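Local coordinates for protein 3-polyprenyl-4-hydroxybenzoate decarboxylase and related decarboxylases (Pelotomaculum thermopropionicum SI, PDB 6H6V) that is a UbiD-class flavoenzyme (HmfF) of the prenylated-FMN-dependent decarboxylase family, linked to the reversible carboxylation of 2-furoic acid to 2,5-furandicarboxylic acid, at residues A133-A138 with V148-L153; G144-S149 with D209-A214; A306-T311 with F351-S356; Q314-V319 with E343-N348. All coordinates share one frame; numbering follows the deposited sequence.

Interaction 1 (A133-A138 with V148-L153); sequences AAILIA and VSIHRL. With K (potassium ion), chain B; FMN (flavin mononucleotide), chain C.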
loop_
_atom_site.group_PDB
_atom_site.type_symbol
_atom_site.label_atom_id
_atom_site.label_comp_id
_atom_site.label_asym_id
_atom_site.label_seq_id
_atom_site.Cartn_x
_atom_site.Cartn_y
_atom_site.Cartn_z
ATOM N N ALA F 133 38.530 24.326 6.178
ATOM C CA ALA F 133 37.828 25.592 6.444
ATOM C C ALA F 133 38.220 26.743 5.502
ATOM O O ALA F 133 38.061 27.918 5.857
ATOM C CB ALA F 133 38.053 26.005 7.886
ATOM N N ALA F 134 38.685 26.416 4.297
ATOM C CA ALA F 134 39.097 27.431 3.337
ATOM C C ALA F 134 37.950 27.787 2.406
ATOM O O ALA F 134 37.461 26.916 1.685
ATOM C CB ALA F 134 40.275 26.932 2.516
ATOM N N ILE F 135 37.522 29.053 2.416
ATOM C CA ILE F 135 36.651 29.546 1.351
ATOM C C ILE F 135 37.482 29.648 0.071
ATOM O O ILE F 135 38.634 30.050 0.110
ATOM C CB ILE F 135 35.945 30.876 1.674
ATOM C CG1 ILE F 135 36.903 32.049 1.839
ATOM C CG2 ILE F 135 35.120 30.727 2.930
ATOM C CD1 ILE F 135 36.193 33.392 1.856
ATOM N N LEU F 136 36.897 29.237 -1.044
ATOM C CA LEU F 136 37.566 29.253 -2.331
ATOM C C LEU F 136 36.868 30.286 -3.201
ATOM O O LEU F 136 35.666 30.170 -3.465
ATOM C CB LEU F 136 37.501 27.875 -2.974
ATOM C CG LEU F 136 38.229 27.677 -4.313
ATOM C CD1 LEU F 136 38.598 26.211 -4.513
ATOM C CD2 LEU F 136 37.414 28.169 -5.500
ATOM N N ILE F 137 37.637 31.278 -3.654
ATOM C CA ILE F 137 37.135 32.361 -4.500
ATOM C C ILE F 137 37.654 32.186 -5.926
ATOM O O ILE F 137 38.824 31.843 -6.130
ATOM C CB ILE F 137 37.569 33.722 -3.943
ATOM C CG1 ILE F 137 37.090 33.861 -2.486
ATOM C CG2 ILE F 137 36.997 34.856 -4.778
ATOM C CD1 ILE F 137 37.983 34.739 -1.625
ATOM N N ALA F 138 36.782 32.413 -6.900
ATOM C CA ALA F 138 37.140 32.282 -8.315
ATOM C C ALA F 138 36.219 33.132 -9.171
ATOM O O ALA F 138 35.088 33.379 -8.779
ATOM C CB ALA F 138 37.034 30.833 -8.750
ATOM N N VAL F 148 32.038 32.083 -4.463
ATOM C CA VAL F 148 32.679 31.569 -3.266
ATOM C C VAL F 148 32.000 30.252 -2.898
ATOM O O VAL F 148 30.761 30.147 -2.932
ATOM C CB VAL F 148 32.560 32.544 -2.077
ATOM C CG1 VAL F 148 33.439 32.099 -0.914
ATOM C CG2 VAL F 148 32.952 33.949 -2.497
ATOM N N SER F 149 32.814 29.254 -2.558
ATOM C CA SER F 149 32.332 27.977 -2.040
ATOM C C SER F 149 33.428 27.378 -1.188
ATOM O O SER F 149 34.566 27.815 -1.266
ATOM C CB SER F 149 31.989 27.022 -3.190
ATOM O OG SER F 149 32.963 27.016 -4.221
ATOM N N ILE F 150 33.089 26.382 -0.378
ATOM C CA ILE F 150 34.072 25.706 0.458
ATOM C C ILE F 150 34.294 24.301 -0.085
ATOM O O ILE F 150 33.334 23.615 -0.413
ATOM C CB ILE F 150 33.593 25.615 1.922
ATOM C CG1 ILE F 150 33.389 27.017 2.504
ATOM C CG2 ILE F 150 34.607 24.839 2.759
ATOM C CD1 ILE F 150 32.821 27.038 3.905
ATOM N N HIS F 151 35.551 23.879 -0.178
ATOM C CA HIS F 151 35.896 22.565 -0.718
ATOM C C HIS F 151 36.999 21.940 0.078
ATOM O O HIS F 151 37.944 22.629 0.454
ATOM C CB HIS F 151 36.364 22.678 -2.163
ATOM C CG HIS F 151 35.372 23.332 -3.058
ATOM N ND1 HIS F 151 34.552 22.613 -3.887
ATOM C CD2 HIS F 151 35.034 24.630 -3.222
ATOM C CE1 HIS F 151 33.747 23.441 -4.533
ATOM N NE2 HIS F 151 34.023 24.676 -4.150
ATOM N N ARG F 152 36.882 20.644 0.337
ATOM C CA ARG F 152 37.938 19.923 1.035
ATOM C C ARG F 152 39.188 19.843 0.151
ATOM O O ARG F 152 39.091 19.693 -1.075
ATOM C CB ARG F 152 37.473 18.534 1.465
ATOM C CG ARG F 152 37.361 17.497 0.362
ATOM C CD ARG F 152 36.900 16.183 0.949
ATOM N NE ARG F 152 36.914 15.126 -0.049
ATOM C CZ ARG F 152 35.968 14.206 -0.227
ATOM N NH1 ARG F 152 34.848 14.185 0.499
ATOM N NH2 ARG F 152 36.134 13.311 -1.191
ATOM N N LEU F 153 40.352 19.988 0.776
ATOM C CA LEU F 153 41.616 20.046 0.057
ATOM C C LEU F 153 42.574 19.095 0.729
ATOM O O LEU F 153 43.030 19.350 1.847
ATOM C CB LEU F 153 42.167 21.469 0.062
ATOM C CG LEU F 153 41.216 22.516 -0.526
ATOM C CD1 LEU F 153 41.560 23.914 -0.053
ATOM C CD2 LEU F 153 41.231 22.435 -2.043
HETATM K K K B . 27.697 29.221 -2.897
HETATM N N1 FMN C . 31.430 21.068 -1.715
HETATM C C2 FMN C . 32.211 20.308 -2.518
HETATM O O2 FMN C . 31.911 20.242 -3.735
HETATM N N3 FMN C . 33.293 19.637 -2.055
HETATM C C4 FMN C . 33.676 19.683 -0.770
HETATM O O4 FMN C . 34.694 19.085 -0.331
HETATM C C4A FMN C . 32.854 20.496 0.128
HETATM N N5 FMN C . 33.181 20.588 1.400
HETATM C C5A FMN C . 32.456 21.333 2.228
HETATM C C6 FMN C . 32.886 21.371 3.533
HETATM C C7 FMN C . 32.192 22.120 4.449
HETATM C C7M FMN C . 32.800 22.070 5.816
HETATM C C8 FMN C . 30.959 22.899 4.038
HETATM C C8M FMN C . 30.118 23.731 4.978
HETATM C C9 FMN C . 30.544 22.848 2.713
HETATM C C9A FMN C . 31.249 22.085 1.776
HETATM N N10 FMN C . 30.899 21.993 0.414
HETATM C C10 FMN C . 31.686 21.189 -0.410
HETATM C "C1'" FMN C . 29.699 22.623 -0.151
HETATM C "C2'" FMN C . 29.853 23.899 -0.939
HETATM O "O2'" FMN C . 30.857 24.795 -0.440
HETATM C "C3'" FMN C . 28.512 24.558 -0.792
HETATM O "O3'" FMN C . 27.465 23.651 -1.084
HETATM C "C4'" FMN C . 28.425 25.766 -1.667
HETATM O "O4'" FMN C . 27.145 26.350 -1.318
HETATM C "C5'" FMN C . 28.620 25.468 -3.174
HETATM O "O5'" FMN C . 27.838 26.410 -3.941
HETATM P P FMN C . 28.243 27.314 -5.222
HETATM O O1P FMN C . 28.875 26.287 -6.130
HETATM O O2P FMN C . 26.924 27.963 -5.608
HETATM O O3P FMN C . 29.217 28.345 -4.724
HETATM O O HOH W 1 38.746 23.668 2.989
HETATM O O HOH W 2 33.518 28.971 -5.845
#
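Three groups converge on Leu136 O: the backbone N-H of Ser149, with N at 3.1 Å, the CA-H of Val148, and, weakly, a water that also bonds Ser149 OG. The return bond, from Leu136 N to Ser149 O at 2.7 Å, completes a hydrogen-bonded pair in the antiparallel beta hairpin of strands 130-139 and 146-157, within the Rift-related domain. On the face bearing Ile135, Ile137 and Val148, the valine straddles its two neighbours. Its CG1, anti to the backbone N (chi1 -170°), lies 3.8 Å from Ile135 CB, while CG2 runs alongside Ile137 CG1. Helix 194-200 covers Ile135 and Ile150. On the other face, Ser149 OG meets His151 NE2 at 2.6 Å, in the imidazole plane at the ring edge. His151 CD2 rests 4.1 Å from Leu136 CB, and ND1 is hydrogen-bonded to Leu164 O. With a phenylalanine in place of His151, both Ser149 OG and Leu164 O would probably be left without their ring partner. The same strand grips the flavin through its backbone: Ile150 N and O both bond the ribityl O2', and the Arg152 N-H points almost straight (171°) at FMN O4, N to O4 2.8 Å.

Interaction 2 (G144-S149 with D209-A214); sequences GVRNVS and DELEIA. With MN (manganese (II) ion), chain D; K (potassium ion), chain B; FMN (flavin mononucleotide), chain C.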
loop_
_atom_site.group_PDB
_atom_site.type_symbol
_atom_site.label_atom_id
_atom_site.label_comp_id
_atom_site.label_asym_id
_atom_site.label_seq_id
_atom_site.Cartn_x
_atom_site.Cartn_y
_atom_site.Cartn_z
ATOM N N GLY F 144 33.566 37.103 -15.919
ATOM C CA GLY F 144 34.396 37.756 -14.890
ATOM C C GLY F 144 33.809 37.881 -13.480
ATOM O O GLY F 144 34.503 38.325 -12.564
ATOM N N VAL F 145 32.547 37.489 -13.285
ATOM C CA VAL F 145 31.903 37.611 -11.969
ATOM C C VAL F 145 32.358 36.471 -11.055
ATOM O O VAL F 145 32.621 35.353 -11.528
ATOM C CB VAL F 145 30.353 37.645 -12.078
ATOM C CG1 VAL F 145 29.765 36.274 -12.451
ATOM C CG2 VAL F 145 29.745 38.184 -10.785
ATOM N N ARG F 146 32.452 36.750 -9.755
ATOM C CA ARG F 146 33.062 35.785 -8.839
ATOM C C ARG F 146 32.099 34.993 -7.965
ATOM O O ARG F 146 30.968 35.402 -7.718
ATOM C CB ARG F 146 34.183 36.422 -8.002
ATOM C CG ARG F 146 33.733 37.262 -6.848
ATOM C CD ARG F 146 34.893 37.911 -6.124
ATOM N NE ARG F 146 34.339 39.072 -5.428
ATOM C CZ ARG F 146 34.779 40.328 -5.472
ATOM N NH1 ARG F 146 35.883 40.670 -6.134
ATOM N NH2 ARG F 146 34.109 41.263 -4.801
ATOM N N ASN F 147 32.603 33.845 -7.520
ATOM C CA ASN F 147 31.863 32.863 -6.740
ATOM C C ASN F 147 32.712 32.486 -5.535
ATOM O O ASN F 147 33.944 32.574 -5.576
ATOM C CB ASN F 147 31.589 31.618 -7.591
ATOM C CG ASN F 147 30.635 30.640 -6.929
ATOM O OD1 ASN F 147 29.413 30.789 -6.993
ATOM N ND2 ASN F 147 31.196 29.605 -6.311
ATOM N N VAL F 148 32.038 32.083 -4.463
ATOM C CA VAL F 148 32.679 31.569 -3.266
ATOM C C VAL F 148 32.000 30.252 -2.898
ATOM O O VAL F 148 30.761 30.147 -2.932
ATOM C CB VAL F 148 32.560 32.544 -2.077
ATOM C CG1 VAL F 148 33.439 32.099 -0.914
ATOM C CG2 VAL F 148 32.952 33.949 -2.497
ATOM N N SER F 149 32.814 29.254 -2.558
ATOM C CA SER F 149 32.332 27.977 -2.040
ATOM C C SER F 149 33.428 27.378 -1.188
ATOM O O SER F 149 34.566 27.815 -1.266
ATOM C CB SER F 149 31.989 27.022 -3.190
ATOM O OG SER F 149 32.963 27.016 -4.221
ATOM N N ASP F 209 27.629 37.186 -6.310
ATOM C CA ASP F 209 28.865 37.142 -5.572
ATOM C C ASP F 209 28.574 36.955 -4.069
ATOM O O ASP F 209 28.005 37.835 -3.410
ATOM C CB ASP F 209 29.599 38.463 -5.844
ATOM C CG ASP F 209 31.000 38.517 -5.266
ATOM O OD1 ASP F 209 31.421 37.601 -4.517
ATOM O OD2 ASP F 209 31.689 39.520 -5.580
ATOM N N GLU F 210 28.997 35.823 -3.523
ATOM C CA GLU F 210 28.755 35.537 -2.109
ATOM C C GLU F 210 29.544 36.417 -1.143
ATOM O O GLU F 210 29.141 36.562 0.013
ATOM C CB GLU F 210 29.021 34.065 -1.805
ATOM C CG GLU F 210 27.999 33.140 -2.453
ATOM C CD GLU F 210 28.435 32.542 -3.780
ATOM O OE1 GLU F 210 29.368 33.073 -4.409
ATOM O OE2 GLU F 210 27.849 31.511 -4.193
ATOM N N LEU F 211 30.646 37.012 -1.597
ATOM C CA LEU F 211 31.331 38.016 -0.780
ATOM C C LEU F 211 30.422 39.213 -0.571
ATOM O O LEU F 211 30.436 39.816 0.500
ATOM C CB LEU F 211 32.658 38.455 -1.401
ATOM C CG LEU F 211 33.736 37.371 -1.438
ATOM C CD1 LEU F 211 34.989 37.869 -2.131
ATOM C CD2 LEU F 211 34.098 36.893 -0.044
ATOM N N GLU F 212 29.621 39.536 -1.581
ATOM C CA GLU F 212 28.651 40.619 -1.460
ATOM C C GLU F 212 27.476 40.221 -0.540
ATOM O O GLU F 212 26.901 41.080 0.153
ATOM C CB GLU F 212 28.193 41.130 -2.849
ATOM C CG GLU F 212 29.366 41.716 -3.659
ATOM C CD GLU F 212 28.972 42.364 -4.991
ATOM O OE1 GLU F 212 27.989 41.928 -5.623
ATOM O OE2 GLU F 212 29.655 43.317 -5.421
ATOM N N ILE F 213 27.146 38.926 -0.501
ATOM C CA ILE F 213 26.177 38.424 0.476
ATOM C C ILE F 213 26.756 38.532 1.879
ATOM O O ILE F 213 26.055 38.925 2.813
ATOM C CB ILE F 213 25.735 36.978 0.180
ATOM C CG1 ILE F 213 24.958 36.959 -1.138
ATOM C CG2 ILE F 213 24.865 36.426 1.323
ATOM C CD1 ILE F 213 24.717 35.569 -1.679
ATOM N N ALA F 214 28.035 38.191 2.020
ATOM C CA ALA F 214 28.712 38.301 3.309
ATOM C C ALA F 214 28.731 39.733 3.796
ATOM O O ALA F 214 28.449 39.982 4.957
ATOM C CB ALA F 214 30.125 37.761 3.234
HETATM MN MN MN D . 27.445 30.551 -6.042
HETATM K K K B . 27.697 29.221 -2.897
HETATM N N1 FMN C . 31.430 21.068 -1.715
HETATM C C2 FMN C . 32.211 20.308 -2.518
HETATM O O2 FMN C . 31.911 20.242 -3.735
HETATM N N3 FMN C . 33.293 19.637 -2.055
HETATM C C4 FMN C . 33.676 19.683 -0.770
HETATM O O4 FMN C . 34.694 19.085 -0.331
HETATM C C4A FMN C . 32.854 20.496 0.128
HETATM N N5 FMN C . 33.181 20.588 1.400
HETATM C C5A FMN C . 32.456 21.333 2.228
HETATM C C6 FMN C . 32.886 21.371 3.533
HETATM C C7 FMN C . 32.192 22.120 4.449
HETATM C C7M FMN C . 32.800 22.070 5.816
HETATM C C8 FMN C . 30.959 22.899 4.038
HETATM C C8M FMN C . 30.118 23.731 4.978
HETATM C C9 FMN C . 30.544 22.848 2.713
HETATM C C9A FMN C . 31.249 22.085 1.776
HETATM N N10 FMN C . 30.899 21.993 0.414
HETATM C C10 FMN C . 31.686 21.189 -0.410
HETATM C "C1'" FMN C . 29.699 22.623 -0.151
HETATM C "C2'" FMN C . 29.853 23.899 -0.939
HETATM O "O2'" FMN C . 30.857 24.795 -0.440
HETATM C "C3'" FMN C . 28.512 24.558 -0.792
HETATM O "O3'" FMN C . 27.465 23.651 -1.084
HETATM C "C4'" FMN C . 28.425 25.766 -1.667
HETATM O "O4'" FMN C . 27.145 26.350 -1.318
HETATM C "C5'" FMN C . 28.620 25.468 -3.174
HETATM O "O5'" FMN C . 27.838 26.410 -3.941
HETATM P P FMN C . 28.243 27.314 -5.222
HETATM O O1P FMN C . 28.875 26.287 -6.130
HETATM O O2P FMN C . 26.924 27.963 -5.608
HETATM O O3P FMN C . 29.217 28.345 -4.724
HETATM O O HOH W 3 26.098 32.393 -6.659
#
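The guanidinium of Arg146 and the carboxylate of Asp209 are turned 68° against each other. Asp209 OD1 lies in the guanidinium plane at its edge, whereas OD2 and Leu211 CD1 approach obliquely. Arg146 NE forms a salt bridge with Asp209 OD2 at 2.7 Å, but the hydrogen bond within it is bent and weak; Glu233 is a second partner for the arginine. Asp209 is also the N-cap of helix 210-217, its OD1 accepting from Leu211 N. The Asn147 amide and Glu210 carboxylate stand nearly perpendicular (83°) and meet at manganese. Asn147 OD1 binds the metal at 2.2 Å and Glu210 OE2 at 2.1 Å, with His169 and a water as further ligands. The Glu210 chain bends at chi2 (96°), and OE1 takes the N-H of Val148 (N to OE1 2.8 Å) from above the carboxylate plane. Leu211 CG packs 3.7 Å from Val148 CG2, the two side chains crossing at about a right angle. Asn147 ND2 donates to FMN O3P at 2.8 Å, so metal and phosphate together fix the amide's orientation. Potassium, 2.6 Å from Glu210 OE2, bridges it to Val148 O and the FMN phosphate, and the two cations probably offset the negative charge gathered here.

Interaction 3 (A306-T311 with F351-S356); sequences AVLLQT and FAAFTS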
loop_
_atom_site.group_PDB
_atom_site.type_symbol
_atom_site.label_atom_id
_atom_site.label_comp_id
_atom_site.label_asym_id
_atom_site.label_seq_id
_atom_site.Cartn_x
_atom_site.Cartn_y
_atom_site.Cartn_z
ATOM N N ALA F 306 17.065 28.287 5.410
ATOM C CA ALA F 306 16.546 29.523 4.849
ATOM C C ALA F 306 15.741 29.279 3.575
ATOM O O ALA F 306 14.724 29.922 3.361
ATOM C CB ALA F 306 17.680 30.490 4.582
ATOM N N VAL F 307 16.197 28.354 2.746
ATOM C CA VAL F 307 15.464 27.956 1.532
ATOM C C VAL F 307 14.223 27.132 1.863
ATOM O O VAL F 307 13.161 27.320 1.263
ATOM C CB VAL F 307 16.373 27.153 0.554
ATOM C CG1 VAL F 307 15.601 26.565 -0.606
ATOM C CG2 VAL F 307 17.458 28.047 0.033
ATOM N N LEU F 308 14.390 26.183 2.783
ATOM C CA LEU F 308 13.311 25.301 3.207
ATOM C C LEU F 308 12.129 26.121 3.711
ATOM O O LEU F 308 10.995 25.838 3.352
ATOM C CB LEU F 308 13.814 24.342 4.286
ATOM C CG LEU F 308 12.847 23.354 4.948
ATOM C CD1 LEU F 308 12.174 22.472 3.925
ATOM C CD2 LEU F 308 13.585 22.482 5.963
ATOM N N LEU F 309 12.401 27.155 4.503
ATOM C CA LEU F 309 11.341 28.017 5.019
ATOM C C LEU F 309 10.560 28.688 3.902
ATOM O O LEU F 309 9.327 28.691 3.931
ATOM C CB LEU F 309 11.891 29.085 5.971
ATOM C CG LEU F 309 10.886 30.095 6.591
ATOM C CD1 LEU F 309 9.763 29.375 7.321
ATOM C CD2 LEU F 309 11.597 31.015 7.565
ATOM N N GLN F 310 11.276 29.261 2.933
ATOM C CA GLN F 310 10.635 29.924 1.796
ATOM C C GLN F 310 9.775 28.964 0.964
ATOM O O GLN F 310 8.662 29.319 0.559
ATOM C CB GLN F 310 11.660 30.612 0.893
ATOM C CG GLN F 310 12.239 31.891 1.467
ATOM C CD GLN F 310 13.392 32.458 0.626
ATOM O OE1 GLN F 310 14.399 31.796 0.370
ATOM N NE2 GLN F 310 13.259 33.703 0.232
ATOM N N THR F 311 10.293 27.755 0.736
ATOM C CA THR F 311 9.619 26.739 -0.070
ATOM C C THR F 311 8.367 26.233 0.619
ATOM O O THR F 311 7.316 26.125 0.008
ATOM C CB THR F 311 10.555 25.545 -0.338
ATOM O OG1 THR F 311 11.837 26.025 -0.781
ATOM C CG2 THR F 311 9.982 24.636 -1.396
ATOM N N PHE F 351 5.472 17.963 0.936
ATOM C CA PHE F 351 5.860 18.023 -0.459
ATOM C C PHE F 351 6.829 19.177 -0.650
ATOM O O PHE F 351 7.834 19.017 -1.312
ATOM C CB PHE F 351 4.670 18.225 -1.396
ATOM C CG PHE F 351 3.653 17.126 -1.359
ATOM C CD1 PHE F 351 4.042 15.798 -1.392
ATOM C CD2 PHE F 351 2.292 17.432 -1.357
ATOM C CE1 PHE F 351 3.098 14.794 -1.389
ATOM C CE2 PHE F 351 1.346 16.435 -1.330
ATOM C CZ PHE F 351 1.748 15.116 -1.336
ATOM N N ALA F 352 6.536 20.331 -0.060
ATOM C CA ALA F 352 7.443 21.467 -0.136
ATOM C C ALA F 352 8.813 21.151 0.445
ATOM O O ALA F 352 9.826 21.528 -0.133
ATOM C CB ALA F 352 6.838 22.690 0.524
ATOM N N ALA F 353 8.849 20.443 1.558
ATOM C CA ALA F 353 10.119 20.053 2.160
ATOM C C ALA F 353 10.940 19.218 1.192
ATOM O O ALA F 353 12.148 19.455 1.030
ATOM C CB ALA F 353 9.904 19.315 3.471
ATOM N N PHE F 354 10.285 18.277 0.510
ATOM C CA PHE F 354 10.984 17.469 -0.495
ATOM C C PHE F 354 11.479 18.303 -1.665
ATOM O O PHE F 354 12.545 18.016 -2.193
ATOM C CB PHE F 354 10.129 16.313 -1.018
ATOM C CG PHE F 354 9.793 15.262 0.009
ATOM C CD1 PHE F 354 10.728 14.814 0.919
ATOM C CD2 PHE F 354 8.527 14.684 0.026
ATOM C CE1 PHE F 354 10.390 13.840 1.845
ATOM C CE2 PHE F 354 8.192 13.698 0.943
ATOM C CZ PHE F 354 9.118 13.278 1.857
ATOM N N THR F 355 10.754 19.350 -2.049
ATOM C CA THR F 355 11.164 20.116 -3.226
ATOM C C THR F 355 12.260 21.134 -2.891
ATOM O O THR F 355 12.965 21.589 -3.787
ATOM C CB THR F 355 9.993 20.742 -4.040
ATOM O OG1 THR F 355 9.878 22.152 -3.827
ATOM C CG2 THR F 355 8.733 20.105 -3.726
ATOM N N SER F 356 12.424 21.458 -1.614
ATOM C CA SER F 356 13.508 22.341 -1.176
ATOM C C SER F 356 14.872 21.788 -1.586
ATOM O O SER F 356 15.741 22.533 -1.994
ATOM C CB SER F 356 13.470 22.573 0.342
ATOM O OG SER F 356 13.894 21.428 1.061
#
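Leu308 CD1 rests against the opposing helix, 3.6 Å from Ala353 CA and 3.5 Å from Ser356 OG. With CG anti to the backbone N (chi1 177°), the leucine swings this methyl across to the neighbour. One turn on, Thr311 CG2 lies 3.4 Å from Ala352 O, and Ala352 CB in turn touches the Thr311 backbone, 3.5 Å from its O. Small residues at this face are consistent with the 8.6 Å between the axes of 306-311 and 351-356, which run antiparallel at 139°. Both helices belong to the C-terminal domain and lie on its mixed sheet: Leu308 packs on Val322 and Leu324, Ala353 on Val363. Beyond them comes the second subunit, where the Phe354 ring of that chain meets Phe351, and Gln314 OE1 of that chain is hydrogen-bonded to Thr311 OG1. Ser356 OG bonds back to Ala353 O at 2.6 Å. With this hydroxyl satisfied internally, Leu308 meets it through van der Waals contact, and 306-311 and 351-356 are joined by shape rather than by polar bonds to each other.

Interaction 4 (Q314-V319 with E343-N348); sequences QAVPTV and EGEAKN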
loop_
_atom_site.group_PDB
_atom_site.type_symbol
_atom_site.label_atom_id
_atom_site.label_comp_id
_atom_site.label_asym_id
_atom_site.label_seq_id
_atom_site.Cartn_x
_atom_site.Cartn_y
_atom_site.Cartn_z
ATOM N N GLN F 314 5.513 28.723 0.436
ATOM C CA GLN F 314 4.742 28.683 -0.797
ATOM C C GLN F 314 3.515 27.777 -0.690
ATOM O O GLN F 314 2.444 28.138 -1.127
ATOM C CB GLN F 314 5.626 28.236 -1.966
ATOM C CG GLN F 314 4.889 28.171 -3.300
ATOM C CD GLN F 314 5.803 28.172 -4.504
ATOM O OE1 GLN F 314 5.396 28.580 -5.600
ATOM N NE2 GLN F 314 7.036 27.719 -4.311
ATOM N N ALA F 315 3.688 26.593 -0.121
ATOM C CA ALA F 315 2.600 25.626 0.030
ATOM C C ALA F 315 1.706 25.937 1.236
ATOM O O ALA F 315 0.500 25.746 1.174
ATOM C CB ALA F 315 3.174 24.226 0.170
ATOM N N VAL F 316 2.324 26.369 2.337
ATOM C CA VAL F 316 1.648 26.610 3.598
ATOM C C VAL F 316 2.079 27.987 4.108
ATOM O O VAL F 316 3.104 28.102 4.786
ATOM C CB VAL F 316 2.016 25.531 4.620
ATOM C CG1 VAL F 316 1.298 25.786 5.942
ATOM C CG2 VAL F 316 1.668 24.165 4.073
ATOM N N PRO F 317 1.303 29.043 3.780
ATOM C CA PRO F 317 1.718 30.410 4.146
ATOM C C PRO F 317 1.899 30.652 5.637
ATOM O O PRO F 317 2.715 31.484 6.028
ATOM C CB PRO F 317 0.584 31.278 3.592
ATOM C CG PRO F 317 -0.106 30.437 2.578
ATOM C CD PRO F 317 0.023 29.035 3.055
ATOM N N THR F 318 1.143 29.917 6.456
ATOM C CA THR F 318 1.214 29.992 7.932
ATOM C C THR F 318 2.271 29.073 8.595
ATOM O O THR F 318 2.189 28.793 9.787
ATOM C CB THR F 318 -0.187 29.722 8.539
ATOM O OG1 THR F 318 -0.705 28.472 8.047
ATOM C CG2 THR F 318 -1.133 30.859 8.167
ATOM N N VAL F 319 3.254 28.601 7.844
ATOM C CA VAL F 319 4.400 27.908 8.442
ATOM C C VAL F 319 5.002 28.812 9.502
ATOM O O VAL F 319 5.181 30.004 9.254
ATOM C CB VAL F 319 5.489 27.552 7.400
ATOM C CG1 VAL F 319 6.088 28.791 6.734
ATOM C CG2 VAL F 319 6.583 26.715 8.025
ATOM N N GLU F 343 -7.457 21.619 6.626
ATOM C CA GLU F 343 -7.158 20.214 6.837
ATOM C C GLU F 343 -6.370 19.688 5.616
ATOM O O GLU F 343 -6.562 20.162 4.485
ATOM C CB GLU F 343 -8.395 19.376 7.182
ATOM C CG GLU F 343 -8.066 17.921 7.626
ATOM C CD GLU F 343 -7.222 17.746 8.926
ATOM O OE1 GLU F 343 -7.790 17.816 10.034
ATOM O OE2 GLU F 343 -6.004 17.446 8.841
ATOM N N GLY F 344 -5.423 18.789 5.888
ATOM C CA GLY F 344 -4.501 18.307 4.878
ATOM C C GLY F 344 -3.181 19.066 4.732
ATOM O O GLY F 344 -2.223 18.513 4.201
ATOM N N GLU F 345 -3.120 20.319 5.215
ATOM C CA GLU F 345 -1.963 21.191 4.979
ATOM C C GLU F 345 -0.616 20.538 5.269
ATOM O O GLU F 345 0.358 20.811 4.586
ATOM C CB GLU F 345 -2.063 22.508 5.761
ATOM C CG GLU F 345 -2.288 23.726 4.891
ATOM C CD GLU F 345 -2.509 25.043 5.671
ATOM O OE1 GLU F 345 -2.799 25.000 6.896
ATOM O OE2 GLU F 345 -2.393 26.141 5.056
ATOM N N ALA F 346 -0.542 19.696 6.282
ATOM C CA ALA F 346 0.714 19.066 6.618
ATOM C C ALA F 346 1.299 18.240 5.482
ATOM O O ALA F 346 2.505 18.247 5.296
ATOM C CB ALA F 346 0.531 18.198 7.832
ATOM N N LYS F 347 0.462 17.534 4.724
ATOM C CA LYS F 347 0.961 16.739 3.588
ATOM C C LYS F 347 1.613 17.652 2.541
ATOM O O LYS F 347 2.670 17.335 1.988
ATOM C CB LYS F 347 -0.140 15.915 2.898
ATOM C CG LYS F 347 -1.006 15.014 3.768
ATOM C CD LYS F 347 -0.230 13.880 4.404
ATOM C CE LYS F 347 -1.122 12.822 5.018
ATOM N NZ LYS F 347 -2.196 13.361 5.913
ATOM N N ASN F 348 0.995 18.805 2.307
ATOM C CA ASN F 348 1.472 19.758 1.311
ATOM C C ASN F 348 2.789 20.387 1.784
ATOM O O ASN F 348 3.668 20.677 0.974
ATOM C CB ASN F 348 0.418 20.847 1.029
ATOM C CG ASN F 348 -0.909 20.292 0.558
ATOM O OD1 ASN F 348 -1.339 20.605 -0.526
ATOM N ND2 ASN F 348 -1.562 19.498 1.367
#
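Ala315, at the end of helix 294-315, directs its methyl at the backbone of Asn348, with CB 3.7 Å from the Asn348 O. Val316, the first residue to leave helical geometry, gives the largest share of its segment's contact. Its CG1, anti to the backbone N (chi1 -180°), comes 3.8 Å from Glu345 OE2, and its CG2 lies 3.6 Å from Glu345 O. Cutting Val316 back to an alanine would remove both branches and probably open a gap beside the glutamate chain. Here the chain turns from helix into strand 319-324 of the C-terminal domain's mixed sheet, through a type I beta turn closed by Val319 N bonding Val316 O at 3.1 Å; the turn faces Glu345 of the segment 343-348. Pro317 CD approaches Glu345 OE2 only loosely. Thr318 OG1 stands 4.2 Å from Glu345 OE2, the two side chains crossing at about a right angle, but its hydrogen bond goes to Glu339 O. Glu345 OE1 accepts from the backbone N-H groups of Lys341 and His342, which hold the carboxylate against the loop ahead of its helix.

Interactions 1 and 2 share Val148 and Ser149 on strand 146-157 and both reach flavin and potassium, their buried chemistry ranging from backbone pairing to metal ligation and charge. Interactions 3 and 4 form a second pair, in the C-terminal domain: both use helices 294-315 and 345-356, with 314-319 and 343-348 nested inside the loop closed by interaction 3, and Ala352 CB touches Ala315 CB between them. Here apolar and van der Waals contacts dominate. Interaction 3 is buried, whereas interaction 4 lies farther out and is partly exposed, yet both border the second subunit. The two pairs do not touch; the nearest atoms of interactions 2 and 3 are about 10 Å apart.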